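Local coordinates for glucuronan lyase A (Trichoderma reesei, PDB 2ZZJ), which probably cleaves beta-1,4-linked glucuronan from within the chain, as an endo-acting polysaccharide lyase with a beta-jelly-roll fold and a bound calcium ion, at residues S77-F82 / G212-R217; Q83-N88 / G208-T213; Q91-R96 / W106-M111; A99-D104 / G126-P131. All blocks are in the same frame, centred on the assembly; numbering follows the deposited sequence.

The four contacts are spread across the jelly roll, contacts 1 and 3 on opposite sides of the chain's centre, all away from the calcium site. Contacts 1 and 2 adjoin, centres about 10 Å apart: they share G212 and T213, and join the chain between strands 66-76 and 86-95 to the loop from helix 202-207 into strand 216-227. Contact 3 pairs strands 86-95 and 106-115. Contact 4 joins the connecting loop of that hairpin to the loop between strands 118-126 and 135-145, its centre about 13 Å from that of contact 3. Contacts 3 and 4 alternate along the chain, nested within contacts 1 and 2, so loops distant in sequence are held to the strands of the jelly roll.

Contact 1: residues S77-F82 / G212-R217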
loop_
_atom_site.group_PDB
_atom_site.type_symbol
_atom_site.label_atom_id
_atom_site.label_comp_id
_atom_site.label_asym_id
_atom_site.label_seq_id
_atom_site.Cartn_x
_atom_site.Cartn_y
_atom_site.Cartn_z
ATOM N N SER A 77 -2.156 14.854 -5.573
ATOM C CA SER A 77 -2.556 16.252 -5.845
ATOM C C SER A 77 -1.888 16.769 -7.131
ATOM O O SER A 77 -0.775 16.405 -7.477
ATOM C CB SER A 77 -2.180 17.178 -4.691
ATOM O OG SER A 77 -0.766 17.228 -4.605
ATOM N N GLU A 78 -2.610 17.604 -7.849
ATOM C CA GLU A 78 -2.023 18.183 -9.053
ATOM C C GLU A 78 -0.699 18.937 -8.771
ATOM O O GLU A 78 0.219 18.924 -9.588
ATOM C CB GLU A 78 -3.034 19.099 -9.697
ATOM C CG GLU A 78 -2.339 19.929 -10.765
ATOM C CD GLU A 78 -3.274 20.782 -11.551
ATOM O OE1 GLU A 78 -2.905 21.001 -12.718
ATOM O OE2 GLU A 78 -4.344 21.215 -11.024
ATOM N N ASP A 79 -0.612 19.575 -7.607
ATOM C CA ASP A 79 0.570 20.305 -7.213
ATOM C C ASP A 79 1.541 19.499 -6.349
ATOM O O ASP A 79 2.323 20.102 -5.594
ATOM C CB ASP A 79 0.150 21.576 -6.477
ATOM C CG ASP A 79 -0.622 21.297 -5.197
ATOM O OD1 ASP A 79 -0.650 20.136 -4.717
ATOM O OD2 ASP A 79 -1.192 22.259 -4.667
ATOM N N TRP A 80 1.487 18.159 -6.464
ATOM C CA TRP A 80 2.387 17.257 -5.746
ATOM C C TRP A 80 3.818 17.690 -5.968
ATOM O O TRP A 80 4.217 17.940 -7.108
ATOM C CB TRP A 80 2.209 15.793 -6.211
ATOM C CG TRP A 80 3.038 14.781 -5.440
ATOM C CD1 TRP A 80 4.292 14.315 -5.757
ATOM C CD2 TRP A 80 2.639 14.078 -4.245
ATOM N NE1 TRP A 80 4.713 13.398 -4.813
ATOM C CE2 TRP A 80 3.711 13.213 -3.894
ATOM C CE3 TRP A 80 1.483 14.099 -3.438
ATOM C CZ2 TRP A 80 3.668 12.370 -2.755
ATOM C CZ3 TRP A 80 1.434 13.250 -2.325
ATOM C CH2 TRP A 80 2.530 12.412 -1.984
ATOM N N GLN A 81 4.579 17.790 -4.888
ATOM C CA GLN A 81 5.976 18.227 -4.963
ATOM C C GLN A 81 6.820 16.975 -4.904
ATOM O O GLN A 81 7.030 16.383 -3.832
ATOM C CB GLN A 81 6.280 19.209 -3.806
ATOM C CG GLN A 81 7.582 19.982 -3.983
ATOM C CD GLN A 81 7.887 20.837 -2.769
ATOM O OE1 GLN A 81 8.684 20.454 -1.915
ATOM N NE2 GLN A 81 7.198 21.948 -2.648
ATOM N N PHE A 82 7.319 16.548 -6.060
ATOM C CA PHE A 82 8.074 15.314 -6.131
ATOM C C PHE A 82 9.386 15.510 -5.364
ATOM O O PHE A 82 10.080 16.550 -5.550
ATOM C CB PHE A 82 8.294 14.905 -7.606
ATOM C CG PHE A 82 7.031 14.508 -8.314
ATOM C CD1 PHE A 82 6.542 13.195 -8.209
ATOM C CD2 PHE A 82 6.313 15.432 -9.065
ATOM C CE1 PHE A 82 5.370 12.818 -8.844
ATOM C CE2 PHE A 82 5.149 15.066 -9.716
ATOM C CZ PHE A 82 4.658 13.743 -9.592
ATOM N N GLY A 212 12.137 19.190 1.199
ATOM C CA GLY A 212 11.251 20.059 0.436
ATOM C C GLY A 212 10.320 20.898 1.284
ATOM O O GLY A 212 10.535 21.027 2.498
ATOM N N THR A 213 9.299 21.475 0.648
ATOM C CA THR A 213 8.474 22.492 1.283
ATOM C C THR A 213 6.983 22.173 1.277
ATOM O O THR A 213 6.167 22.988 1.704
ATOM C CB THR A 213 8.722 23.906 0.679
ATOM O OG1 THR A 213 8.473 23.877 -0.729
ATOM C CG2 THR A 213 10.157 24.325 0.928
ATOM N N GLN A 214 6.610 20.966 0.851
ATOM C CA GLN A 214 5.189 20.628 0.834
ATOM C C GLN A 214 4.878 19.726 2.043
ATOM O O GLN A 214 4.839 18.483 1.931
ATOM C CB GLN A 214 4.809 19.929 -0.484
ATOM C CG GLN A 214 3.300 19.756 -0.660
ATOM C CD GLN A 214 2.995 19.211 -2.035
ATOM O OE1 GLN A 214 3.112 18.017 -2.276
ATOM N NE2 GLN A 214 2.636 20.097 -2.956
ATOM N N GLY A 215 4.676 20.363 3.196
ATOM C CA GLY A 215 4.379 19.645 4.434
ATOM C C GLY A 215 2.934 19.197 4.529
ATOM O O GLY A 215 2.584 18.418 5.426
ATOM N N PHE A 216 2.096 19.670 3.615
ATOM C CA PHE A 216 0.715 19.224 3.538
ATOM C C PHE A 216 0.549 18.386 2.276
ATOM O O PHE A 216 0.582 18.915 1.156
ATOM C CB PHE A 216 -0.236 20.414 3.500
ATOM C CG PHE A 216 -1.691 20.038 3.397
ATOM C CD1 PHE A 216 -2.298 19.267 4.399
ATOM C CD2 PHE A 216 -2.480 20.506 2.327
ATOM C CE1 PHE A 216 -3.678 18.938 4.337
ATOM C CE2 PHE A 216 -3.826 20.175 2.254
ATOM C CZ PHE A 216 -4.424 19.374 3.257
ATOM N N ARG A 217 0.336 17.095 2.471
ATOM C CA ARG A 217 0.343 16.140 1.358
ATOM C C ARG A 217 -1.041 15.545 1.182
ATOM O O ARG A 217 -1.677 15.208 2.171
ATOM C CB ARG A 217 1.357 15.037 1.630
ATOM C CG ARG A 217 2.837 15.504 1.640
ATOM C CD ARG A 217 3.336 15.600 0.190
ATOM N NE ARG A 217 4.659 16.223 0.092
ATOM C CZ ARG A 217 5.444 16.137 -0.979
ATOM N NH1 ARG A 217 5.051 15.424 -2.053
ATOM N NH2 ARG A 217 6.646 16.731 -0.962
HETATM O O HOH W 1 0.271 16.977 -1.984
#
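Q81 and Q214 bring the two backbones closest, CA to CA 6.3 Å, with W80 and R217 meeting further along. Residues 77-82 follow strand 66-76 through a type I beta turn from S77 to W80, whereas 212-217 is loop until strand 216-227 begins at F216. Each hydrogen bond between the segments involves a side chain. The extended Q214, its CG anti to the backbone N (chi1 -171°), lays its amide against the end of the turn. Its NE2 donates to D79 O at 2.7 Å, coming from above the carbonyl plane, and its OE1 accepts from Q81 N at 3.0 Å. A water that donates to S77 OG also donates, weakly, to this OE1. Q81 answers in kind across the loop: its OE1 takes T213 N on a lone pair over a nearly straight 2.8 Å bond, while NE2 reaches T213 OG1.

R217 sets its guanidinium steeply over the W80 indole, the planes 77° apart and NH1 above the ring centre. This is a cation-pi contact, with CZ 4.6 Å from the centroid of the six-membered ring, and R217 CD adds a CH-pi contact to the same ring. NH1 and NH2 together grip Q81 O, at 2.8 and 2.9 Å, and NE donates to Q214 O. With all three nitrogens engaged by carbonyl oxygens and the indole face beneath, the arginine's rotation is fixed, and its positive charge is probably stabilised by the two carbonyl oxygens and the W80 pi cloud.

Contact 2: residues Q83-N88 / G208-T213; sequences QPQSYN and GHMTGT
Q85 turns its amide onto the backbone of H209 to T211, meeting a main-chain acceptor and a main-chain donor at once. NE2 donates to H209 O at 2.8 Å, with that oxygen in the amide plane, and also bonds D207 OD2, so both of its protons have partners. OE1 accepts T211 N over a 2.9 Å bond that is almost straight (178°), although the donor stands well above the carbonyl plane. A water makes a second bond to Q85 OE1, at 2.7 Å, donates its other proton to T211 O, and accepts from Y87 OH at 2.6 Å; W204 NE1 bonds the same hydroxyl. An alanine in place of Q85 would probably leave T211 N and H209 O without their mates and deprive the water of one acceptor. Q83 adds packing: its CG lies against T211 O and its OE1 near T211 CG2, 3.5 Å away, while its NE2 is held by Q81 OE1. A side chain on G212 would run into that NE2. The arrangement is a side-chain amide standing in for a neighbouring strand's peptide, and it fastens the loop after helix 202-207 to the chain that enters jelly-roll strand 86-95.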
loop_
_atom_site.group_PDB
_atom_site.type_symbol
_atom_site.label_atom_id
_atom_site.label_comp_id
_atom_site.label_asym_id
_atom_site.label_seq_id
_atom_site.Cartn_x
_atom_site.Cartn_y
_atom_site.Cartn_z
ATOM N N GLN A 83 9.705 14.527 -4.508
ATOM C CA GLN A 83 10.874 14.515 -3.628
ATOM C C GLN A 83 11.390 13.091 -3.485
ATOM O O GLN A 83 10.615 12.119 -3.669
ATOM C CB GLN A 83 10.547 15.119 -2.239
ATOM C CG GLN A 83 10.167 16.578 -2.258
ATOM C CD GLN A 83 11.337 17.507 -2.622
ATOM O OE1 GLN A 83 12.469 17.062 -2.807
ATOM N NE2 GLN A 83 11.056 18.793 -2.709
ATOM N N PRO A 84 12.709 12.936 -3.220
ATOM C CA PRO A 84 13.367 11.646 -3.073
ATOM C C PRO A 84 12.932 10.794 -1.884
ATOM O O PRO A 84 13.267 9.606 -1.841
ATOM C CB PRO A 84 14.859 12.014 -2.899
ATOM C CG PRO A 84 14.914 13.483 -2.661
ATOM C CD PRO A 84 13.662 14.076 -3.171
ATOM N N GLN A 85 12.250 11.386 -0.906
ATOM C CA GLN A 85 11.738 10.613 0.237
ATOM C C GLN A 85 10.619 9.688 -0.230
ATOM O O GLN A 85 10.082 9.868 -1.321
ATOM C CB GLN A 85 11.233 11.525 1.352
ATOM C CG GLN A 85 12.360 12.219 2.138
ATOM C CD GLN A 85 11.856 13.030 3.307
ATOM O OE1 GLN A 85 10.987 13.882 3.163
ATOM N NE2 GLN A 85 12.463 12.821 4.472
ATOM N N SER A 86 10.295 8.692 0.590
ATOM C CA SER A 86 9.137 7.831 0.344
ATOM C C SER A 86 7.865 8.450 0.878
ATOM O O SER A 86 7.841 8.921 2.008
ATOM C CB SER A 86 9.326 6.480 1.033
ATOM O OG SER A 86 8.082 5.785 1.152
ATOM N N TYR A 87 6.814 8.410 0.065
ATOM C CA TYR A 87 5.419 8.581 0.529
ATOM C C TYR A 87 4.721 7.277 0.167
ATOM O O TYR A 87 4.591 6.941 -1.008
ATOM C CB TYR A 87 4.731 9.803 -0.100
ATOM C CG TYR A 87 5.380 11.099 0.334
ATOM C CD1 TYR A 87 4.968 11.733 1.503
ATOM C CD2 TYR A 87 6.457 11.653 -0.397
ATOM C CE1 TYR A 87 5.575 12.919 1.925
ATOM C CE2 TYR A 87 7.076 12.843 0.022
ATOM C CZ TYR A 87 6.630 13.456 1.194
ATOM O OH TYR A 87 7.206 14.621 1.672
ATOM N N ASN A 88 4.350 6.516 1.190
ATOM C CA ASN A 88 3.803 5.188 0.983
ATOM C C ASN A 88 2.321 5.350 0.662
ATOM O O ASN A 88 1.652 6.210 1.245
ATOM C CB ASN A 88 3.995 4.339 2.237
ATOM C CG ASN A 88 3.906 2.853 1.944
ATOM O OD1 ASN A 88 4.873 2.229 1.470
ATOM N ND2 ASN A 88 2.744 2.270 2.220
ATOM N N GLY A 208 13.924 11.620 10.151
ATOM C CA GLY A 208 14.068 12.668 11.147
ATOM C C GLY A 208 13.811 14.072 10.635
ATOM O O GLY A 208 13.995 15.046 11.371
ATOM N N HIS A 209 13.390 14.191 9.373
ATOM C CA HIS A 209 13.130 15.499 8.769
ATOM C C HIS A 209 12.353 15.282 7.484
ATOM O O HIS A 209 12.283 14.156 6.980
ATOM C CB HIS A 209 14.448 16.222 8.415
ATOM C CG HIS A 209 15.272 15.486 7.411
ATOM N ND1 HIS A 209 16.071 14.416 7.748
ATOM C CD2 HIS A 209 15.368 15.619 6.069
ATOM C CE1 HIS A 209 16.644 13.934 6.661
ATOM N NE2 HIS A 209 16.230 14.643 5.626
ATOM N N MET A 210 11.811 16.385 6.967
ATOM C CA MET A 210 11.124 16.427 5.701
ATOM C C MET A 210 11.966 17.146 4.652
ATOM O O MET A 210 12.458 18.248 4.886
ATOM C CB MET A 210 9.805 17.157 5.872
ATOM C CG MET A 210 9.169 17.516 4.556
ATOM S SD MET A 210 7.747 18.594 4.676
ATOM C CE MET A 210 8.473 20.150 5.173
ATOM N N THR A 211 12.102 16.524 3.486
ATOM C CA THR A 211 12.779 17.123 2.322
ATOM C C THR A 211 11.771 17.953 1.531
ATOM O O THR A 211 10.683 17.468 1.189
ATOM C CB THR A 211 13.363 15.996 1.454
ATOM O OG1 THR A 211 14.207 15.189 2.268
ATOM C CG2 THR A 211 14.152 16.493 0.245
ATOM N N GLY A 212 12.137 19.190 1.199
ATOM C CA GLY A 212 11.251 20.059 0.436
ATOM C C GLY A 212 10.320 20.898 1.284
ATOM O O GLY A 212 10.535 21.027 2.498
ATOM N N THR A 213 9.299 21.475 0.648
ATOM C CA THR A 213 8.474 22.492 1.283
ATOM C C THR A 213 6.983 22.173 1.277
ATOM O O THR A 213 6.167 22.988 1.704
ATOM C CB THR A 213 8.722 23.906 0.679
ATOM O OG1 THR A 213 8.473 23.877 -0.729
ATOM C CG2 THR A 213 10.157 24.325 0.928
HETATM O O HOH W 2 9.698 14.981 1.010
#

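Contact 3: residues Q91-R96 / W106-M111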
loop_
_atom_site.group_PDB
_atom_site.type_symbol
_atom_site.label_atom_id
_atom_site.label_comp_id
_atom_site.label_asym_id
_atom_site.label_seq_id
_atom_site.Cartn_x
_atom_site.Cartn_y
_atom_site.Cartn_z
ATOM N N GLN A 91 -0.136 -0.829 1.720
ATOM C CA GLN A 91 0.763 -1.818 2.331
ATOM C C GLN A 91 0.005 -2.987 2.870
ATOM O O GLN A 91 -1.168 -2.825 3.274
ATOM C CB GLN A 91 1.584 -1.194 3.462
ATOM C CG GLN A 91 0.804 -0.517 4.575
ATOM C CD GLN A 91 1.683 -0.219 5.809
ATOM O OE1 GLN A 91 2.699 -0.878 6.023
ATOM N NE2 GLN A 91 1.296 0.775 6.596
ATOM N N PHE A 92 0.683 -4.132 2.875
ATOM C CA PHE A 92 0.230 -5.318 3.612
ATOM C C PHE A 92 1.014 -5.391 4.889
ATOM O O PHE A 92 2.260 -5.202 4.886
ATOM C CB PHE A 92 0.476 -6.562 2.790
ATOM C CG PHE A 92 -0.394 -6.648 1.561
ATOM C CD1 PHE A 92 -1.664 -7.254 1.644
ATOM C CD2 PHE A 92 0.035 -6.138 0.343
ATOM C CE1 PHE A 92 -2.476 -7.367 0.514
ATOM C CE2 PHE A 92 -0.792 -6.232 -0.792
ATOM C CZ PHE A 92 -2.053 -6.845 -0.686
ATOM N N ILE A 93 0.307 -5.669 5.978
ATOM C CA ILE A 93 0.929 -5.640 7.295
ATOM C C ILE A 93 0.197 -6.548 8.286
ATOM O O ILE A 93 -1.054 -6.535 8.385
ATOM C CB ILE A 93 1.068 -4.165 7.805
ATOM C CG1 ILE A 93 1.823 -4.085 9.155
ATOM C CG2 ILE A 93 -0.311 -3.446 7.845
ATOM C CD1 ILE A 93 2.022 -2.664 9.610
ATOM N N ALA A 94 0.992 -7.327 9.031
ATOM C CA ALA A 94 0.467 -8.224 10.065
ATOM C C ALA A 94 1.059 -7.875 11.421
ATOM O O ALA A 94 2.231 -7.506 11.512
ATOM C CB ALA A 94 0.818 -9.639 9.750
ATOM N N ASN A 95 0.249 -8.013 12.458
ATOM C CA ASN A 95 0.749 -8.024 13.818
ATOM C C ASN A 95 1.028 -9.471 14.185
ATOM O O ASN A 95 0.151 -10.348 14.059
ATOM C CB ASN A 95 -0.256 -7.399 14.779
ATOM C CG ASN A 95 0.297 -7.261 16.194
ATOM O OD1 ASN A 95 1.504 -7.125 16.395
ATOM N ND2 ASN A 95 -0.584 -7.278 17.168
ATOM N N ARG A 96 2.271 -9.719 14.588
ATOM C CA ARG A 96 2.763 -11.050 14.822
ATOM C C ARG A 96 3.307 -11.125 16.259
ATOM O O ARG A 96 4.518 -11.335 16.442
ATOM C CB ARG A 96 3.873 -11.341 13.824
ATOM C CG ARG A 96 3.396 -11.432 12.404
ATOM C CD ARG A 96 4.525 -11.414 11.437
ATOM N NE ARG A 96 5.247 -12.681 11.335
ATOM C CZ ARG A 96 6.544 -12.822 11.615
ATOM N NH1 ARG A 96 7.252 -11.769 12.022
ATOM N NH2 ARG A 96 7.139 -14.010 11.462
ATOM N N TRP A 106 4.735 -5.718 14.672
ATOM C CA TRP A 106 4.091 -5.398 13.390
ATOM C C TRP A 106 5.126 -5.506 12.306
ATOM O O TRP A 106 6.198 -4.905 12.424
ATOM C CB TRP A 106 3.549 -3.984 13.403
ATOM C CG TRP A 106 2.363 -3.824 14.238
ATOM C CD1 TRP A 106 2.334 -3.491 15.566
ATOM C CD2 TRP A 106 1.000 -3.995 13.835
ATOM N NE1 TRP A 106 1.031 -3.445 16.016
ATOM C CE2 TRP A 106 0.192 -3.744 14.972
ATOM C CE3 TRP A 106 0.377 -4.349 12.624
ATOM C CZ2 TRP A 106 -1.206 -3.821 14.932
ATOM C CZ3 TRP A 106 -1.005 -4.417 12.583
ATOM C CH2 TRP A 106 -1.786 -4.157 13.732
ATOM N N MET A 107 4.834 -6.281 11.266
ATOM C CA MET A 107 5.738 -6.396 10.142
ATOM C C MET A 107 4.994 -6.116 8.849
ATOM O O MET A 107 4.133 -6.911 8.451
ATOM C CB MET A 107 6.359 -7.783 10.048
ATOM C CG MET A 107 7.581 -7.824 9.203
ATOM S SD MET A 107 7.886 -9.385 8.431
ATOM C CE MET A 107 6.719 -9.372 7.050
ATOM N N PRO A 108 5.314 -4.989 8.195
ATOM C CA PRO A 108 4.794 -4.856 6.821
ATOM C C PRO A 108 5.515 -5.803 5.894
ATOM O O PRO A 108 6.743 -5.993 6.010
ATOM C CB PRO A 108 5.123 -3.400 6.439
ATOM C CG PRO A 108 6.275 -2.974 7.372
ATOM C CD PRO A 108 6.100 -3.818 8.645
ATOM N N SER A 109 4.785 -6.395 4.961
ATOM C CA SER A 109 5.438 -7.179 3.929
ATOM C C SER A 109 5.540 -6.373 2.639
ATOM O O SER A 109 6.452 -5.534 2.463
ATOM C CB SER A 109 4.732 -8.530 3.713
ATOM O OG SER A 109 3.342 -8.402 3.427
ATOM N N THR A 110 4.622 -6.633 1.719
ATOM C CA THR A 110 4.631 -5.889 0.475
ATOM C C THR A 110 4.133 -4.468 0.758
ATOM O O THR A 110 3.171 -4.266 1.515
ATOM C CB THR A 110 3.826 -6.601 -0.636
ATOM O OG1 THR A 110 4.646 -7.634 -1.238
ATOM C CG2 THR A 110 3.394 -5.648 -1.732
ATOM N N MET A 111 4.820 -3.493 0.153
ATOM C CA MET A 111 4.462 -2.073 0.287
ATOM C C MET A 111 4.511 -1.441 -1.080
ATOM O O MET A 111 5.268 -1.889 -1.979
ATOM C CB MET A 111 5.410 -1.314 1.253
ATOM C CG MET A 111 5.401 -1.857 2.699
ATOM S SD MET A 111 6.691 -1.047 3.719
ATOM C CE MET A 111 5.757 0.332 4.310
#
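The indole of W106 is overlapped by the side chain of N95, whose CB sits over the centre of the six-membered ring, 3.5 Å from the centroid, in a CH-pi contact. The two belong to the antiparallel beta hairpin of strands 86-95 and 106-115, part of the jelly roll. With CG anti to the backbone N (chi1 -174°), N95 carries its amide on over the indole, the planes only 11° apart, as a stacked pair. I93 approaches the same ring at its edge, CG1 lying 3.8 Å from W106 CE3, and also packs against the P108 ring.

Beneath these side chains, A94 and M107 form a hydrogen-bonded pair, A94 N to M107 O at 3.2 Å and M107 N to A94 O at 2.9 Å. P108 is opposite I93 in a non-hydrogen-bonded pair, where its missing N-H costs the pairing nothing. Beyond it comes a beta bulge. F92 faces two residues rather than one, with S109 N donating to F92 O and F92 N donating to T110 O, the latter 2.8 Å and nearly straight. The strand turns a corner at T110 before M111 pairs with Q91.

Polar ends are satisfied from outside the hairpin: Q91 NE2 by E55, S109 OG by Y62, and R96 by D189. The F92 ring stacks on F195 and meets Y70 and W160 edge-to-face. T110 O reaches it at the edge, near the ring plane, and T110 CB lies 3.9 Å from F92 CD2.

Contact 4: residues A99-D104 / G126-P131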
loop_
_atom_site.group_PDB
_atom_site.type_symbol
_atom_site.label_atom_id
_atom_site.label_comp_id
_atom_site.label_asym_id
_atom_site.label_seq_id
_atom_site.Cartn_x
_atom_site.Cartn_y
_atom_site.Cartn_z
ATOM N N ALA A 99 6.789 -12.599 17.994
ATOM C CA ALA A 99 7.810 -12.953 16.985
ATOM C C ALA A 99 9.203 -12.578 17.502
ATOM O O ALA A 99 10.192 -13.320 17.315
ATOM C CB ALA A 99 7.532 -12.264 15.629
ATOM N N GLY A 100 9.270 -11.410 18.133
ATOM C CA GLY A 100 10.444 -11.000 18.883
ATOM C C GLY A 100 11.570 -10.414 18.060
ATOM O O GLY A 100 12.688 -10.234 18.582
ATOM N N CYS A 101 11.291 -10.147 16.776
ATOM C CA CYS A 101 12.226 -9.481 15.881
ATOM C C CYS A 101 11.922 -7.989 15.744
ATOM O O CYS A 101 10.762 -7.580 15.729
ATOM C CB CYS A 101 12.204 -10.140 14.511
ATOM S SG CYS A 101 12.607 -11.901 14.594
ATOM N N GLY A 102 12.977 -7.180 15.658
ATOM C CA GLY A 102 12.835 -5.719 15.549
ATOM C C GLY A 102 12.141 -5.049 16.725
ATOM O O GLY A 102 11.917 -5.666 17.771
ATOM N N GLY A 103 11.789 -3.779 16.542
ATOM C CA GLY A 103 11.309 -2.925 17.628
ATOM C C GLY A 103 9.883 -3.124 18.102
ATOM O O GLY A 103 9.526 -2.673 19.192
ATOM N N ASP A 104 9.049 -3.751 17.272
ATOM C CA ASP A 104 7.735 -4.246 17.717
ATOM C C ASP A 104 7.361 -5.457 16.876
ATOM O O ASP A 104 8.206 -5.987 16.140
ATOM C CB ASP A 104 6.652 -3.164 17.688
ATOM C CG ASP A 104 6.316 -2.698 16.277
ATOM O OD1 ASP A 104 6.585 -3.439 15.301
ATOM O OD2 ASP A 104 5.759 -1.585 16.156
ATOM N N GLY A 126 11.664 -14.921 4.068
ATOM C CA GLY A 126 12.474 -15.298 5.206
ATOM C C GLY A 126 11.558 -15.711 6.332
ATOM O O GLY A 126 10.445 -16.160 6.091
ATOM N N HIS A 127 12.045 -15.558 7.559
ATOM C CA HIS A 127 11.453 -16.158 8.775
ATOM C C HIS A 127 11.072 -15.083 9.821
ATOM O O HIS A 127 10.011 -15.153 10.446
ATOM C CB HIS A 127 12.409 -17.213 9.401
ATOM C CG HIS A 127 11.814 -17.949 10.565
ATOM N ND1 HIS A 127 10.727 -18.791 10.444
ATOM C CD2 HIS A 127 12.146 -17.957 11.880
ATOM C CE1 HIS A 127 10.419 -19.291 11.628
ATOM N NE2 HIS A 127 11.257 -18.791 12.518
ATOM N N TYR A 128 11.935 -14.097 10.010
ATOM C CA TYR A 128 11.654 -12.983 10.931
ATOM C C TYR A 128 10.947 -13.416 12.218
ATOM O O TYR A 128 9.965 -12.797 12.658
ATOM C CB TYR A 128 10.821 -11.908 10.225
ATOM C CG TYR A 128 10.956 -10.504 10.787
ATOM C CD1 TYR A 128 12.183 -9.839 10.765
ATOM C CD2 TYR A 128 9.851 -9.819 11.308
ATOM C CE1 TYR A 128 12.309 -8.527 11.254
ATOM C CE2 TYR A 128 9.967 -8.505 11.787
ATOM C CZ TYR A 128 11.207 -7.873 11.759
ATOM O OH TYR A 128 11.345 -6.578 12.227
ATOM N N ARG A 129 11.441 -14.490 12.829
ATOM C CA ARG A 129 10.882 -14.937 14.106
ATOM C C ARG A 129 12.011 -15.550 14.913
ATOM O O ARG A 129 12.797 -16.354 14.370
ATOM C CB ARG A 129 9.792 -15.989 13.889
ATOM C CG ARG A 129 9.116 -16.450 15.160
ATOM C CD ARG A 129 8.014 -17.444 14.876
ATOM N NE ARG A 129 6.935 -16.854 14.086
ATOM C CZ ARG A 129 5.971 -16.093 14.589
ATOM N NH1 ARG A 129 5.931 -15.806 15.887
ATOM N NH2 ARG A 129 5.039 -15.611 13.782
ATOM N N GLN A 130 12.104 -15.159 16.186
ATOM C CA GLN A 130 13.071 -15.772 17.120
ATOM C C GLN A 130 12.894 -17.295 17.151
ATOM O O GLN A 130 11.759 -17.783 17.200
ATOM C CB GLN A 130 12.917 -15.198 18.533
ATOM C CG GLN A 130 13.271 -13.705 18.659
ATOM C CD GLN A 130 14.757 -13.412 18.465
ATOM O OE1 GLN A 130 15.578 -14.320 18.262
ATOM N NE2 GLN A 130 15.112 -12.139 18.533
ATOM N N PRO A 131 14.013 -18.055 17.147
ATOM C CA PRO A 131 15.419 -17.643 17.297
ATOM C C PRO A 131 16.189 -17.384 15.983
ATOM O O PRO A 131 17.428 -17.556 15.946
ATOM C CB PRO A 131 16.034 -18.848 18.027
ATOM C CG PRO A 131 15.246 -20.065 17.477
ATOM C CD PRO A 131 13.897 -19.518 16.966
HETATM O O HOH W 3 9.352 -5.642 13.595
#
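Q130 meets A99 and G100 from CB to NE2. Its CB and CG both lie against A99 O, CG at 3.4 Å; CD faces G100 O, and NE2 donates to that oxygen at 3.1 Å from above the carbonyl plane. A bend at chi2 (-68°) swings CD round, while Q130 N donates to A99 O at 2.9 Å. These are loop-to-loop contacts of the jelly roll, joining the connection between strands 86-95 and 106-115 to the one that follows strand 118-126, and they flank the disulfide C101-C133. G100 has positive phi, and a CB there would strike Q130 CG.

On the disulfide side, C101 sets its CB over the centre of the Y128 ring, 3.6 Å from the centroid and nearly on the normal, a CH-pi contact. C101 SG, half of the disulfide, lies over the same ring in a sulfur-aromatic contact, 4.6 Å from the centroid. R135 makes a cation-pi contact with Y128. An alanine at Y128 would probably strip C101 CB and SG of their aromatic cover and leave R135 without its pi partner.

R129 turns away in its first bond, yet its guanidinium comes back with A99 CB over one face, while NH2 forms a salt bridge to D189. Y128 O meets R96 NH1, which ties this loop to the end of the neighbouring hairpin. At the rim of the tyrosine, a water in the ring plane sits 2.6 Å from Y128 OH and lies 2.8 Å from D104 O, to which it probably donates.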